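Side-chain contacts in putative dehydrogenase (Amycolatopsis orientalis, PDB 5A9T), which reduces imines to amines with NADPH as an imine reductase of the HIBADH-related family: residues D73-Y76 with S77-P81; L205-D208 with W209-A213; P212-I215 with G216-K220. All coordinates share one frame; numbering follows the deposited sequence. Where two conformers were deposited one is given.

Contact 1 of 3, residues D73-Y76 with S77-P81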
# COMPACT_ATOMS: atom_id res chain seq x y z
N ASP A 73 -27.54 -6.66 16.46
CA ASP A 73 -28.63 -5.90 17.08
C ASP A 73 -28.89 -4.82 16.02
O ASP A 73 -28.21 -4.75 14.91
CB ASP A 73 -28.11 -5.29 18.37
CG ASP A 73 -29.21 -4.83 19.36
OD1 ASP A 73 -30.51 -4.85 19.09
OD2 ASP A 73 -28.91 -4.41 20.50
N ALA A 74 -29.89 -4.03 16.32
CA ALA A 74 -30.44 -3.04 15.39
C ALA A 74 -30.89 -1.85 16.22
O ALA A 74 -31.60 -1.97 17.22
CB ALA A 74 -31.64 -3.45 14.67
N LEU A 75 -30.59 -0.69 15.71
CA LEU A 75 -31.01 0.53 16.41
C LEU A 75 -32.49 0.62 16.60
O LEU A 75 -32.95 1.04 17.67
CB LEU A 75 -30.59 1.72 15.51
CG LEU A 75 -30.52 3.09 15.92
CD1 LEU A 75 -29.41 3.03 16.95
CD2 LEU A 75 -30.15 4.03 14.79
N TYR A 76 -33.30 0.25 15.60
CA TYR A 76 -34.71 0.38 15.74
C TYR A 76 -35.20 -0.46 16.95
O TYR A 76 -36.27 -0.14 17.52
CB TYR A 76 -35.55 0.06 14.46
CG TYR A 76 -35.46 -1.32 13.95
CD1 TYR A 76 -36.36 -2.33 14.40
CD2 TYR A 76 -34.51 -1.69 13.00
CE1 TYR A 76 -36.22 -3.67 13.99
CE2 TYR A 76 -34.39 -3.04 12.60
CZ TYR A 76 -35.28 -4.01 13.08
OH TYR A 76 -35.13 -5.35 12.64
N SER A 77 -34.52 -1.60 17.15
CA SER A 77 -34.91 -2.50 18.24
C SER A 77 -34.41 -2.04 19.60
O SER A 77 -35.21 -1.92 20.55
CB SER A 77 -34.43 -3.91 17.96
OG SER A 77 -34.63 -4.78 19.12
N ALA A 78 -33.11 -1.73 19.74
CA ALA A 78 -32.58 -1.25 21.01
C ALA A 78 -33.20 0.03 21.48
O ALA A 78 -33.46 0.16 22.69
CB ALA A 78 -31.08 -1.10 20.89
N LEU A 79 -33.37 0.97 20.55
CA LEU A 79 -33.91 2.25 20.95
C LEU A 79 -35.37 2.33 20.73
O LEU A 79 -36.02 3.38 21.10
CB LEU A 79 -33.21 3.38 20.19
CG LEU A 79 -31.84 3.77 20.74
CD1 LEU A 79 -30.88 2.72 21.29
CD2 LEU A 79 -31.24 4.57 19.54
N GLY A 80 -36.07 1.28 20.27
CA GLY A 80 -37.52 1.35 20.01
C GLY A 80 -38.33 1.78 21.25
O GLY A 80 -39.24 2.57 21.08
N PRO A 81 -38.03 1.27 22.42
CA PRO A 81 -38.86 1.62 23.55
C PRO A 81 -38.79 3.15 23.90
O PRO A 81 -39.59 3.68 24.72
CB PRO A 81 -38.32 0.80 24.71
CG PRO A 81 -37.75 -0.42 24.05
CD PRO A 81 -37.16 0.10 22.77
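The carboxylate of Asp73 stands over the first turn of the helix 75-78, with OD2 4.0 Å from Ala78 CB. OD1 accepts a hydrogen bond from the backbone N of Ala74, which comes from above the carboxylate plane. Ala74 holds the N-cap position. Its O takes a nearly straight bond from Ala78 N (2.9 Å, N-H...O 169°) and a weak one from Ser77 N. Its CB is 4.3 Å from Ser77 CB. Leu75 turns its side chain to the buried side. There CD1 meets Leu79 CD2 at 3.5 Å, and the two leucines cross at a slant. The same turn is tied by the backbone bond from Leu79 N to Leu75 O, 2.9 Å. Tyr76 places CG between its own N and carbonyl carbon (chi1 63°). This turns the ring back toward Ala74, with CE2 of Tyr76 3.5 Å from Ala74 CB. The helix is short, and is followed after Leu79 by a 3-10 segment that begins at Gly80. It belongs to the crossover between the parallel strands 64-67 and 90-93 of the Rossmann-type domain. Just before the helix, Asp73 touches Arg36, a residue seen to bind NADP in a structure of this protein. Leu75, Tyr76 and Leu79 pack on Trp108 of helix 99-111, and Leu79 also reaches Ile55 of helix 55-60.

Contact 2 of 3, residues L205-D208 with W209-A213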
# COMPACT_ATOMS: atom_id res chain seq x y z
N LEU A 205 13.24 0.06 3.85
CA LEU A 205 13.07 0.51 2.52
C LEU A 205 11.59 0.39 2.04
O LEU A 205 11.07 1.29 1.41
CB LEU A 205 13.98 -0.24 1.57
CG LEU A 205 15.43 0.24 1.64
CD1 LEU A 205 16.30 -0.74 0.92
CD2 LEU A 205 15.61 1.56 1.00
N ALA A 206 10.88 -0.63 2.43
CA ALA A 206 9.55 -0.87 1.87
C ALA A 206 8.50 0.11 2.42
O ALA A 206 7.63 0.51 1.64
CB ALA A 206 9.13 -2.32 2.10
N VAL A 207 8.57 0.42 3.71
CA VAL A 207 7.60 1.30 4.35
C VAL A 207 8.10 2.69 4.54
O VAL A 207 7.35 3.63 4.25
CB VAL A 207 7.16 0.68 5.73
CG1 VAL A 207 6.22 1.66 6.38
CG2 VAL A 207 6.51 -0.63 5.43
N ASP A 208 9.35 2.86 5.01
CA ASP A 208 9.74 4.23 5.22
C ASP A 208 9.96 5.01 3.98
O ASP A 208 9.87 6.23 3.98
CB ASP A 208 11.01 4.24 6.14
CG ASP A 208 10.79 3.63 7.53
OD1 ASP A 208 9.66 3.64 8.01
OD2 ASP A 208 11.78 3.04 8.09
N TRP A 209 10.31 4.34 2.87
CA TRP A 209 10.56 4.97 1.60
C TRP A 209 9.52 4.57 0.56
O TRP A 209 8.79 5.43 0.07
CB TRP A 209 12.02 4.66 1.12
CG TRP A 209 12.18 4.96 -0.34
CD1 TRP A 209 12.02 6.19 -0.96
CD2 TRP A 209 12.43 4.06 -1.39
NE1 TRP A 209 12.11 6.07 -2.27
CE2 TRP A 209 12.38 4.77 -2.60
CE3 TRP A 209 12.66 2.71 -1.43
CZ2 TRP A 209 12.54 4.15 -3.81
CZ3 TRP A 209 12.93 2.08 -2.71
CH2 TRP A 209 12.85 2.85 -3.86
N PHE A 210 9.45 3.31 0.16
CA PHE A 210 8.74 2.94 -1.08
C PHE A 210 7.26 3.21 -1.00
O PHE A 210 6.65 3.76 -1.95
CB PHE A 210 9.06 1.49 -1.42
CG PHE A 210 8.62 1.03 -2.80
CD1 PHE A 210 9.41 1.28 -3.91
CD2 PHE A 210 7.44 0.30 -2.95
CE1 PHE A 210 9.02 0.87 -5.14
CE2 PHE A 210 7.07 -0.11 -4.20
CZ PHE A 210 7.86 0.21 -5.28
N LEU A 211 6.65 2.82 0.13
CA LEU A 211 5.23 3.03 0.29
C LEU A 211 4.76 4.47 0.04
O LEU A 211 3.93 4.69 -0.85
CB LEU A 211 4.78 2.41 1.61
CG LEU A 211 3.28 2.35 1.86
CD1 LEU A 211 2.55 1.39 0.95
CD2 LEU A 211 3.07 2.01 3.29
N PRO A 212 5.30 5.45 0.75
CA PRO A 212 4.86 6.79 0.48
C PRO A 212 5.47 7.45 -0.74
O PRO A 212 4.75 8.14 -1.51
CB PRO A 212 5.28 7.51 1.75
CG PRO A 212 6.44 6.73 2.29
CD PRO A 212 6.08 5.33 1.97
N ALA A 213 6.77 7.23 -0.97
CA ALA A 213 7.46 7.97 -1.98
C ALA A 213 7.26 7.50 -3.36
O ALA A 213 7.50 8.24 -4.33
CB ALA A 213 8.95 8.07 -1.63
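Leu205 CD2 meets the six-membered ring of the Trp209 indole at CE3, 4.0 Å away, and the two side chains cross at an angle. The CB of Phe210 lies against one face of the indole, 3.8 Å above the plane and offset toward the rim. The phenyl ring of Phe210 receives Trp209 CH2 at its edge, in plane. Trp209 CG lies opposite its own N (chi1 164°), which carries the indole past the Leu205 carbonyl. That carbonyl O is 3.6 Å from Trp209 CE3. A wider pi-type turn runs through residues 206-213 of helix 199-228 in the C-terminal domain. Phe210 N bonds Leu205 O at 2.9 Å, five residues back, and Leu211 N bonds Ala206 O likewise. Trp209 N adds a weak bond to Leu205 O. Pro212 has no N-H to give, and the helix kinks there; its CD sits 3.1 Å from Val207 O. Val207 CG1 packs loosely on Leu211 CD2 at 4.4 Å. The second subunit covers much of this turn. Its Lys220 makes a salt bridge with Asp208 OD1, its Val134 touches Trp209, and the Leu211 residues of the two subunits pack on each other.

Contact 3 of 3, residues P212-I215 with G216-K220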
# COMPACT_ATOMS: atom_id res chain seq x y z
N PRO A 212 5.30 5.45 0.75
CA PRO A 212 4.86 6.79 0.48
C PRO A 212 5.47 7.45 -0.74
O PRO A 212 4.75 8.14 -1.51
CB PRO A 212 5.28 7.51 1.75
CG PRO A 212 6.44 6.73 2.29
CD PRO A 212 6.08 5.33 1.97
N ALA A 213 6.77 7.23 -0.97
CA ALA A 213 7.46 7.97 -1.98
C ALA A 213 7.26 7.50 -3.36
O ALA A 213 7.50 8.24 -4.33
CB ALA A 213 8.95 8.07 -1.63
N VAL A 214 6.98 6.20 -3.53
CA VAL A 214 6.74 5.64 -4.80
C VAL A 214 5.26 5.32 -4.95
O VAL A 214 4.61 5.84 -5.83
CB VAL A 214 7.66 4.41 -5.12
CG1 VAL A 214 7.34 3.85 -6.49
CG2 VAL A 214 9.15 4.81 -4.99
N ILE A 215 4.71 4.37 -4.20
CA ILE A 215 3.31 3.97 -4.40
C ILE A 215 2.40 5.19 -4.24
O ILE A 215 1.55 5.49 -5.09
CB ILE A 215 2.99 2.80 -3.44
CG1 ILE A 215 3.83 1.54 -3.79
CG2 ILE A 215 1.48 2.48 -3.61
CD1 ILE A 215 3.70 0.41 -2.82
N GLY A 216 2.54 5.83 -3.07
CA GLY A 216 1.64 6.95 -2.75
C GLY A 216 1.74 8.09 -3.75
O GLY A 216 0.77 8.65 -4.26
N GLN A 217 3.00 8.48 -4.09
CA GLN A 217 3.20 9.60 -4.99
C GLN A 217 2.69 9.26 -6.37
O GLN A 217 2.12 10.11 -7.08
CB GLN A 217 4.66 10.01 -5.08
CG GLN A 217 5.14 10.79 -3.89
CD GLN A 217 4.36 12.08 -3.65
OE1 GLN A 217 3.61 12.20 -2.67
NE2 GLN A 217 4.51 13.05 -4.55
N ILE A 218 2.84 8.00 -6.83
CA ILE A 218 2.34 7.66 -8.18
C ILE A 218 0.78 7.72 -8.17
O ILE A 218 0.13 8.24 -9.08
CB ILE A 218 2.86 6.30 -8.62
CG1 ILE A 218 4.30 6.47 -8.99
CG2 ILE A 218 2.07 5.78 -9.78
CD1 ILE A 218 5.11 5.21 -9.19
N ILE A 219 0.15 7.22 -7.08
CA ILE A 219 -1.31 7.31 -7.00
C ILE A 219 -1.80 8.80 -7.10
O ILE A 219 -2.69 9.08 -7.84
CB ILE A 219 -1.80 6.69 -5.72
CG1 ILE A 219 -1.65 5.18 -5.82
CG2 ILE A 219 -3.29 7.03 -5.53
CD1 ILE A 219 -1.85 4.45 -4.51
N LYS A 220 -1.12 9.66 -6.35
CA LYS A 220 -1.43 11.12 -6.37
C LYS A 220 -1.25 11.67 -7.77
O LYS A 220 -2.06 12.54 -8.23
CB LYS A 220 -0.61 11.90 -5.35
CG LYS A 220 -1.13 11.66 -3.95
CD LYS A 220 -0.12 12.04 -2.88
CE LYS A 220 0.16 13.52 -2.85
NZ LYS A 220 -1.02 14.25 -2.34
O HOH W 1 2.55 9.70 -0.90
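Val214 CG1 and Ile218 CD1 touch at 3.8 Å. The two side chains lie side by side and point the same way. One residue on, Ile215 CG2 and Ile219 CD1 repeat this pairing at 4.0 Å. Both contacts use a methyl of the earlier residue and the end of the later one. In Ile218, CG1 is turned away from its own carbonyl carbon (chi1 -75°) and lies against the preceding turn, 3.2 Å from Val214 O. Ile219 uses CG1 in the same way against Ile215 O. The backbone bonds follow the same i to i+4 spacing. Ile218 N bonds Val214 O at 3.0 Å, and Ile219 N bonds Ile215 O with an N-H...O angle of 165°.

The start of the segment is wider. Gln217 N makes a weak bond to Pro212 O, five residues back. A water donates to Pro212 O, 2.8 Å. Its second bond, to Gln217 OE1, rests on one of two conformers of that side chain and is doubtful. Gln217 CB lies 3.4 Å from Ala213 O.

Farther out, Val214 packs on Trp209 and Ile215 on Phe210. Met178 of the second subunit touches Ile215 and Ile218, and its Met182 touches Ile219. Lys220 belongs to a calcium site seen in a structure of this protein; no calcium is bound there in this chain. The side chain of Ile218 comes within about 5 Å of a bound (1R)-1-methyl-1,2,3,4-tetrahydroisoquinoline. This is the change from a pi-type turn back to regular i to i+4 bonding, near a ligand and in an interface helix of the C-terminal domain.

Contact 1 comes first along the chain, in the NADP-binding Rossmann-type domain. Contacts 2 and 3 follow in the C-terminal domain. The centre of contact 1 is about 46 Å from that of contact 2 and about 44 Å from that of contact 3, on the opposite side of the chain's centre. Contacts 2 and 3 are successive parts of helix 199-228, share Pro212 and Ala213, and have centres about 9 Å apart. Leu211 O to Gly216 N and Phe210 O to Ile215 N are probable hydrogen bonds between them. Both touch the second subunit. Contact 1 thus belongs to the cofactor-binding domain, and the other two to the dimer interface.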